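Local coordinates for myosin-2 (Saccharomyces cerevisiae, PDB 6IXO), which carries organelles and other cargo along actin cables as a class V myosin heavy chain, using its globular tail, the part described here, to bind cargo receptors, at residues A[258-261]-A[262-266]; A[168-171]-A[172-176]; A[227-230]-A[231-235]. All coordinates share one frame; numbering follows the deposited sequence. Where two conformers were deposited one is given.

In the fold
The three examples are short runs of helix in the globular cargo-binding tail, whose contacts link residues one turn apart. Interactions 1 and 3 are partly buried to the same degree, whereas interaction 2 reaches the surface most, with exposed Lys168 and Lys172. Interaction 3, on helix 223-247, has its centre about 8 Å from the chain's centre and turns valines and leucines toward surrounding helices. The centre of interaction 2, on helix 134-180, lies about 15 Å from it; Leu170 CD1 packs 3.9 Å from Leu233 CB of interaction 3. Interaction 1, on helix 254-273, centred about 25 Å from it, mixes leucine-tyrosine and polar contacts. Helix 202-218 packs against all three.

Interaction 1 (A[258-261]-A[262-266]); sequences LQLN and YNVTR
Leu258 lays its branch point over a face of the Tyr262 ring one turn further on: CG stands 4.2 Å from the centroid of the Tyr262 ring and 26° off the ring normal, a CH-pi contact. With CG anti to the backbone N (chi1 -175°), the isobutyl group is swung along the helix toward the phenol end, and Leu258 CD1 comes within 3.8 Å of Tyr262 CZ. The carbonyl oxygen of Leu258 accepts the amide of Tyr262 and also lies over a ring face, offset toward the rim. Gln259 turns its side chain to the neighbouring loop, where OE1 accepts from Leu184 N; its backbone O takes Asn263 N at 2.9 Å, while Asn263 ND2 is held by Val178 O. The backbone bonds from Tyr262 and Asn263 are the regular i to i+4 bonds of helix 254-273, here within the DIL domain of the all-helical tail. Leu260 lies alongside Val264, CD1 3.7 Å from Val264 CG2, and Val264 packs onward against Leu286 and Ile287 of helix 284-294. Asn261 presents two oxygens to one hydroxyl: Thr265 OG1 lies 2.7 Å from Asn261 O and 2.8 Å from Asn261 OD1, and the geometry leaves open which of the two receives its proton. Thr265 N donates to Asn261 O at 2.8 Å. Asn261 ND2 sits 3.8 Å from Tyr262 CD1, with amide and ring planes 48° apart.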
loop_
_atom_site.group_PDB
_atom_site.type_symbol
_atom_site.label_atom_id
_atom_site.label_comp_id
_atom_site.label_asym_id
_atom_site.label_seq_id
_atom_site.Cartn_x
_atom_site.Cartn_y
_atom_site.Cartn_z
ATOM N N LEU A 258 24.373 4.342 18.548
ATOM C CA LEU A 258 25.058 4.760 17.316
ATOM C C LEU A 258 24.560 3.873 16.147
ATOM O O LEU A 258 24.234 4.355 15.048
ATOM C CB LEU A 258 26.578 4.622 17.490
ATOM C CG LEU A 258 27.325 5.161 16.266
ATOM C CD1 LEU A 258 27.101 6.664 16.163
ATOM C CD2 LEU A 258 28.823 4.824 16.318
ATOM N N GLN A 259 24.468 2.567 16.392
ATOM C CA GLN A 259 24.015 1.656 15.332
ATOM C C GLN A 259 22.586 1.886 14.944
ATOM O O GLN A 259 22.248 1.839 13.741
ATOM C CB GLN A 259 24.198 0.190 15.721
ATOM C CG GLN A 259 25.677 -0.129 15.763
ATOM C CD GLN A 259 25.960 -1.536 16.165
ATOM O OE1 GLN A 259 26.114 -2.399 15.306
ATOM N NE2 GLN A 259 26.033 -1.791 17.478
ATOM N N LEU A 260 21.731 2.114 15.931
ATOM C CA LEU A 260 20.345 2.468 15.644
ATOM C C LEU A 260 20.277 3.760 14.804
ATOM O O LEU A 260 19.468 3.868 13.851
ATOM C CB LEU A 260 19.534 2.617 16.936
ATOM C CG LEU A 260 18.049 3.006 16.821
ATOM C CD1 LEU A 260 17.239 1.868 16.074
ATOM C CD2 LEU A 260 17.414 3.228 18.229
ATOM N N ASN A 261 21.088 4.746 15.170
ATOM C CA ASN A 261 21.173 6.000 14.416
ATOM C C ASN A 261 21.470 5.679 12.956
ATOM O O ASN A 261 20.768 6.163 12.064
ATOM C CB ASN A 261 22.250 6.933 15.023
ATOM C CG ASN A 261 22.598 8.114 14.106
ATOM O OD1 ASN A 261 21.765 8.614 13.396
ATOM N ND2 ASN A 261 23.846 8.524 14.114
ATOM N N TYR A 262 22.473 4.838 12.706
ATOM C CA TYR A 262 22.873 4.569 11.312
ATOM C C TYR A 262 21.744 3.825 10.581
ATOM O O TYR A 262 21.457 4.112 9.414
ATOM C CB TYR A 262 24.159 3.743 11.245
ATOM C CG TYR A 262 25.408 4.478 11.685
ATOM C CD1 TYR A 262 25.394 5.848 11.895
ATOM C CD2 TYR A 262 26.605 3.786 11.899
ATOM C CE1 TYR A 262 26.574 6.526 12.297
ATOM C CE2 TYR A 262 27.760 4.432 12.315
ATOM C CZ TYR A 262 27.755 5.807 12.511
ATOM O OH TYR A 262 28.934 6.456 12.887
ATOM N N ASN A 263 21.109 2.871 11.257
ATOM C CA ASN A 263 19.978 2.168 10.609
ATOM C C ASN A 263 18.828 3.094 10.226
ATOM O O ASN A 263 18.331 3.115 9.060
ATOM C CB ASN A 263 19.474 1.071 11.549
ATOM C CG ASN A 263 20.435 -0.087 11.656
ATOM O OD1 ASN A 263 21.391 -0.183 10.866
ATOM N ND2 ASN A 263 20.184 -1.013 12.635
ATOM N N VAL A 264 18.375 3.871 11.193
ATOM C CA VAL A 264 17.259 4.785 11.000
ATOM C C VAL A 264 17.555 5.931 10.026
ATOM O O VAL A 264 16.699 6.326 9.198
ATOM C CB VAL A 264 16.820 5.380 12.369
ATOM C CG1 VAL A 264 15.630 6.287 12.223
ATOM C CG2 VAL A 264 16.447 4.238 13.291
ATOM N N THR A 265 18.758 6.496 10.114
ATOM C CA THR A 265 19.101 7.593 9.226
ATOM C C THR A 265 19.033 7.106 7.785
ATOM O O THR A 265 18.605 7.846 6.887
ATOM C CB THR A 265 20.523 8.142 9.538
ATOM O OG1 THR A 265 20.518 8.589 10.897
ATOM C CG2 THR A 265 20.892 9.314 8.617
ATOM N N ARG A 266 19.448 5.877 7.523
ATOM C CA ARG A 266 19.432 5.415 6.130
ATOM C C ARG A 266 17.993 5.408 5.599
ATOM O O ARG A 266 17.743 5.742 4.453
ATOM C CB ARG A 266 20.056 4.029 6.001
ATOM C CG ARG A 266 21.600 4.027 6.183
ATOM C CD ARG A 266 22.127 2.603 6.404
ATOM N NE ARG A 266 21.936 1.726 5.241
ATOM C CZ ARG A 266 22.254 0.433 5.234
ATOM N NH1 ARG A 266 22.786 -0.129 6.317
ATOM N NH2 ARG A 266 22.053 -0.297 4.150
#

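Interaction 2 (A[168-171]-A[172-176]); sequences KQLQ and KKAIN
The flat carboxamide of Gln171 meets Ile175 through its nitrogen, NE2 lying 3.7 Å from Ile175 CD1 in one of the two conformers of the glutamine, so this touch is provisional. The two side chains run alongside each other and point the same way; a bend at chi2 (89°) turns the amide, whose OE1 has a weak bond to Tyr236 OH of helix 223-247. The second flat group, the amide of Gln169, donates from NE2 to Gly94 O, and Phe208 of helix 202-218 packs against the same side chain. What Gln169 gives the next turn is its carbonyl oxygen, against which Lys173 CG rests at 3.3 Å as the extended lysine chain sets out. On the buried side, Leu170 CD2 approaches Ala174 CB at 4.1 Å, and Ile205 of helix 202-218 packs against the alanine. The backbone is uneven here. Ala174 N donates firmly to Leu170 O at 2.8 Å, whereas Lys173 N divides itself between two weak bonds, to Gln169 O at 3.1 Å and to Leu170 O. Lys173 has a phi of -106°, off the usual helical value, and Ile175 N stands 4.3 Å from Gln171 O, too far for the next bond of the series. The chemistry therefore implies a turn of helix 134-180 held by backbone bonds and aliphatic contacts, while the Gln169 amide links to Gly94, and that of Gln171 more weakly to Tyr236.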
loop_
_atom_site.group_PDB
_atom_site.type_symbol
_atom_site.label_atom_id
_atom_site.label_comp_id
_atom_site.label_asym_id
_atom_site.label_seq_id
_atom_site.Cartn_x
_atom_site.Cartn_y
_atom_site.Cartn_z
ATOM N N LYS A 168 2.700 -7.056 7.617
ATOM C CA LYS A 168 3.229 -8.321 8.145
ATOM C C LYS A 168 4.632 -8.616 7.622
ATOM O O LYS A 168 5.452 -9.162 8.342
ATOM C CB LYS A 168 2.308 -9.496 7.809
ATOM C CG LYS A 168 0.873 -9.321 8.293
ATOM C CD LYS A 168 0.785 -9.199 9.809
ATOM C CE LYS A 168 -0.679 -9.021 10.281
ATOM N NZ LYS A 168 -1.541 -10.218 10.019
ATOM N N GLN A 169 4.899 -8.322 6.353
ATOM C CA GLN A 169 6.251 -8.517 5.823
ATOM C C GLN A 169 7.220 -7.638 6.552
ATOM O O GLN A 169 8.352 -8.046 6.817
ATOM C CB GLN A 169 6.329 -8.192 4.313
ATOM C CG GLN A 169 5.753 -9.301 3.445
ATOM C CD GLN A 169 6.311 -9.302 2.012
ATOM O OE1 GLN A 169 6.989 -8.358 1.595
ATOM N NE2 GLN A 169 6.048 -10.388 1.265
ATOM N N LEU A 170 6.785 -6.429 6.902
ATOM C CA LEU A 170 7.652 -5.589 7.758
ATOM C C LEU A 170 7.771 -6.063 9.197
ATOM O O LEU A 170 8.836 -5.923 9.819
ATOM C CB LEU A 170 7.169 -4.144 7.756
ATOM C CG LEU A 170 7.511 -3.383 6.494
ATOM C CD1 LEU A 170 6.719 -2.078 6.506
ATOM C CD2 LEU A 170 9.018 -3.094 6.374
ATOM N N GLN A 171 6.705 -6.604 9.776
ATOM C CA GLN A 171 6.810 -7.157 11.117
ATOM C C GLN A 171 7.917 -8.219 11.085
ATOM O O GLN A 171 8.719 -8.337 12.014
ATOM C CB GLN A 171 5.471 -7.750 11.600
ATOM C CG GLN A 171 5.428 -8.090 13.110
ATOM C CD GLN A 171 4.973 -6.919 13.967
ATOM O OE1 GLN A 171 4.205 -6.067 13.512
ATOM N NE2 GLN A 171 5.459 -6.859 15.212
ATOM N N LYS A 172 7.968 -8.960 9.988
ATOM C CA LYS A 172 8.918 -10.048 9.819
ATOM C C LYS A 172 10.376 -9.563 9.659
ATOM O O LYS A 172 11.309 -10.190 10.146
ATOM C CB LYS A 172 8.500 -10.874 8.573
ATOM C CG LYS A 172 9.359 -12.159 8.366
ATOM C CD LYS A 172 8.984 -12.895 7.047
ATOM C CE LYS A 172 9.662 -14.271 7.034
ATOM N NZ LYS A 172 9.764 -14.864 5.678
ATOM N N LYS A 173 10.567 -8.467 8.929
ATOM C CA LYS A 173 11.917 -8.056 8.543
ATOM C C LYS A 173 12.466 -6.851 9.291
ATOM O O LYS A 173 13.671 -6.803 9.550
ATOM C CB LYS A 173 11.962 -7.762 7.052
ATOM C CG LYS A 173 11.461 -8.950 6.255
ATOM C CD LYS A 173 11.538 -8.786 4.769
ATOM C CE LYS A 173 11.063 -10.076 4.093
ATOM N NZ LYS A 173 11.291 -10.005 2.638
ATOM N N ALA A 174 11.608 -5.892 9.615
ATOM C CA ALA A 174 12.056 -4.576 10.057
ATOM C C ALA A 174 12.593 -4.634 11.464
ATOM O O ALA A 174 13.533 -3.915 11.862
ATOM C CB ALA A 174 10.899 -3.569 9.961
ATOM N N ILE A 175 11.987 -5.492 12.269
ATOM C CA ILE A 175 12.463 -5.574 13.637
ATOM C C ILE A 175 13.904 -6.053 13.691
ATOM O O ILE A 175 14.755 -5.479 14.385
ATOM C CB ILE A 175 11.531 -6.513 14.476
ATOM C CG1 ILE A 175 10.210 -5.781 14.747
ATOM C CG2 ILE A 175 12.221 -6.902 15.768
ATOM C CD1 ILE A 175 9.127 -6.690 15.416
ATOM N N ASN A 176 14.201 -7.108 12.953
ATOM C CA ASN A 176 15.580 -7.581 12.960
ATOM C C ASN A 176 16.506 -6.534 12.291
ATOM O O ASN A 176 17.586 -6.246 12.769
ATOM C CB ASN A 176 15.708 -8.922 12.242
ATOM C CG ASN A 176 17.075 -9.572 12.477
ATOM O OD1 ASN A 176 17.952 -9.569 11.609
ATOM N ND2 ASN A 176 17.260 -10.104 13.670
#

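Interaction 3 (A[227-230]-A[231-235]); sequences HAVV and TTLLN
Thr231 and His227 account for the polar side-chain contact, though both were modelled in two conformers and its detail is correspondingly tentative. Thr231 OG1 donates to His227 O at 2.9 Å, and Thr231 N donates to the same oxygen from the opposite face of the carbonyl plane, so two bonds grip one acceptor. Thr231 OG1 also lies 3.4 Å above one face of the His227 ring, offset toward the rim; the ring itself is anchored by NE2 bonding to Asp278. Among the other backbone bonds, Leu234 N to Val230 O is short, 2.8 Å, and nearly straight at 167°. This i to i+4 pattern belongs to helix 223-247, a helix of the DIL region that packs against helices 134-180 and 202-218 on its buried side. The apolar contacts pair residues one turn apart, lying side by side: Val229 CG1 reaches Leu233 CD1 at 3.9 Å, and Val230 CG1 reaches Leu234 CD1 at 3.6 Å. Shortening Leu234 to an alanine would probably leave Val230 CG1 without its methyl partner and open a gap beside Phe209 and Cys282. Leu233 packs against Phe209 and Ile212 of helix 202-218, while Val229 meets Tyr159 of helix 134-180.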
loop_
_atom_site.group_PDB
_atom_site.type_symbol
_atom_site.label_atom_id
_atom_site.label_comp_id
_atom_site.label_asym_id
_atom_site.label_seq_id
_atom_site.Cartn_x
_atom_site.Cartn_y
_atom_site.Cartn_z
ATOM N N HIS A 227 2.346 8.219 -1.265
ATOM C CA HIS A 227 2.516 8.910 0.015
ATOM C C HIS A 227 1.765 8.195 1.132
ATOM O O HIS A 227 2.287 8.009 2.225
ATOM C CB HIS A 227 2.048 10.376 -0.061
ATOM C CG HIS A 227 2.327 11.145 1.194
ATOM N ND1 HIS A 227 1.409 11.257 2.221
ATOM C CD2 HIS A 227 3.443 11.785 1.619
ATOM C CE1 HIS A 227 1.946 11.946 3.215
ATOM N NE2 HIS A 227 3.179 12.277 2.874
ATOM N N ALA A 228 0.530 7.797 0.869
ATOM C CA ALA A 228 -0.295 7.173 1.934
ATOM C C ALA A 228 0.290 5.841 2.342
ATOM O O ALA A 228 0.411 5.530 3.527
ATOM C CB ALA A 228 -1.798 6.988 1.416
ATOM N N VAL A 229 0.635 5.033 1.351
ATOM C CA VAL A 229 1.127 3.696 1.637
ATOM C C VAL A 229 2.418 3.769 2.453
ATOM O O VAL A 229 2.581 3.113 3.481
ATOM C CB VAL A 229 1.401 2.929 0.343
ATOM C CG1 VAL A 229 2.229 1.648 0.648
ATOM C CG2 VAL A 229 0.054 2.616 -0.363
ATOM N N VAL A 230 3.345 4.602 2.005
ATOM C CA VAL A 230 4.631 4.615 2.686
ATOM C C VAL A 230 4.574 5.271 4.061
ATOM O O VAL A 230 5.241 4.816 5.018
ATOM C CB VAL A 230 5.689 5.326 1.786
ATOM C CG1 VAL A 230 7.015 5.522 2.590
ATOM C CG2 VAL A 230 5.932 4.437 0.568
ATOM N N THR A 231 3.784 6.332 4.206
ATOM C CA THR A 231 3.592 6.975 5.508
ATOM C C THR A 231 3.003 5.982 6.519
ATOM O O THR A 231 3.399 5.909 7.705
ATOM C CB THR A 231 2.657 8.201 5.359
ATOM O OG1 THR A 231 3.365 9.242 4.674
ATOM C CG2 THR A 231 2.201 8.705 6.722
ATOM N N THR A 232 2.011 5.220 6.047
ATOM C CA THR A 232 1.406 4.176 6.924
ATOM C C THR A 232 2.469 3.158 7.331
ATOM O O THR A 232 2.596 2.789 8.504
ATOM C CB THR A 232 0.230 3.447 6.219
ATOM O OG1 THR A 232 -0.799 4.391 5.938
ATOM C CG2 THR A 232 -0.355 2.320 7.115
ATOM N N LEU A 233 3.291 2.745 6.381
ATOM C CA LEU A 233 4.283 1.710 6.703
ATOM C C LEU A 233 5.431 2.218 7.597
ATOM O O LEU A 233 5.907 1.483 8.484
ATOM C CB LEU A 233 4.859 1.115 5.417
ATOM C CG LEU A 233 3.802 0.312 4.615
ATOM C CD1 LEU A 233 4.396 -0.197 3.309
ATOM C CD2 LEU A 233 3.171 -0.889 5.408
ATOM N N LEU A 234 5.893 3.440 7.349
ATOM C CA LEU A 234 6.937 4.041 8.194
ATOM C C LEU A 234 6.465 4.226 9.633
ATOM O O LEU A 234 7.202 3.937 10.591
ATOM C CB LEU A 234 7.362 5.408 7.630
ATOM C CG LEU A 234 8.106 5.316 6.300
ATOM C CD1 LEU A 234 8.294 6.705 5.714
ATOM C CD2 LEU A 234 9.476 4.584 6.465
ATOM N N ASN A 235 5.257 4.763 9.803
ATOM C CA ASN A 235 4.681 4.859 11.156
ATOM C C ASN A 235 4.644 3.508 11.853
ATOM O O ASN A 235 4.894 3.404 13.084
ATOM C CB ASN A 235 3.265 5.427 11.135
ATOM C CG ASN A 235 3.267 6.928 10.964
ATOM O OD1 ASN A 235 4.087 7.595 11.561
ATOM N ND2 ASN A 235 2.319 7.466 10.180
#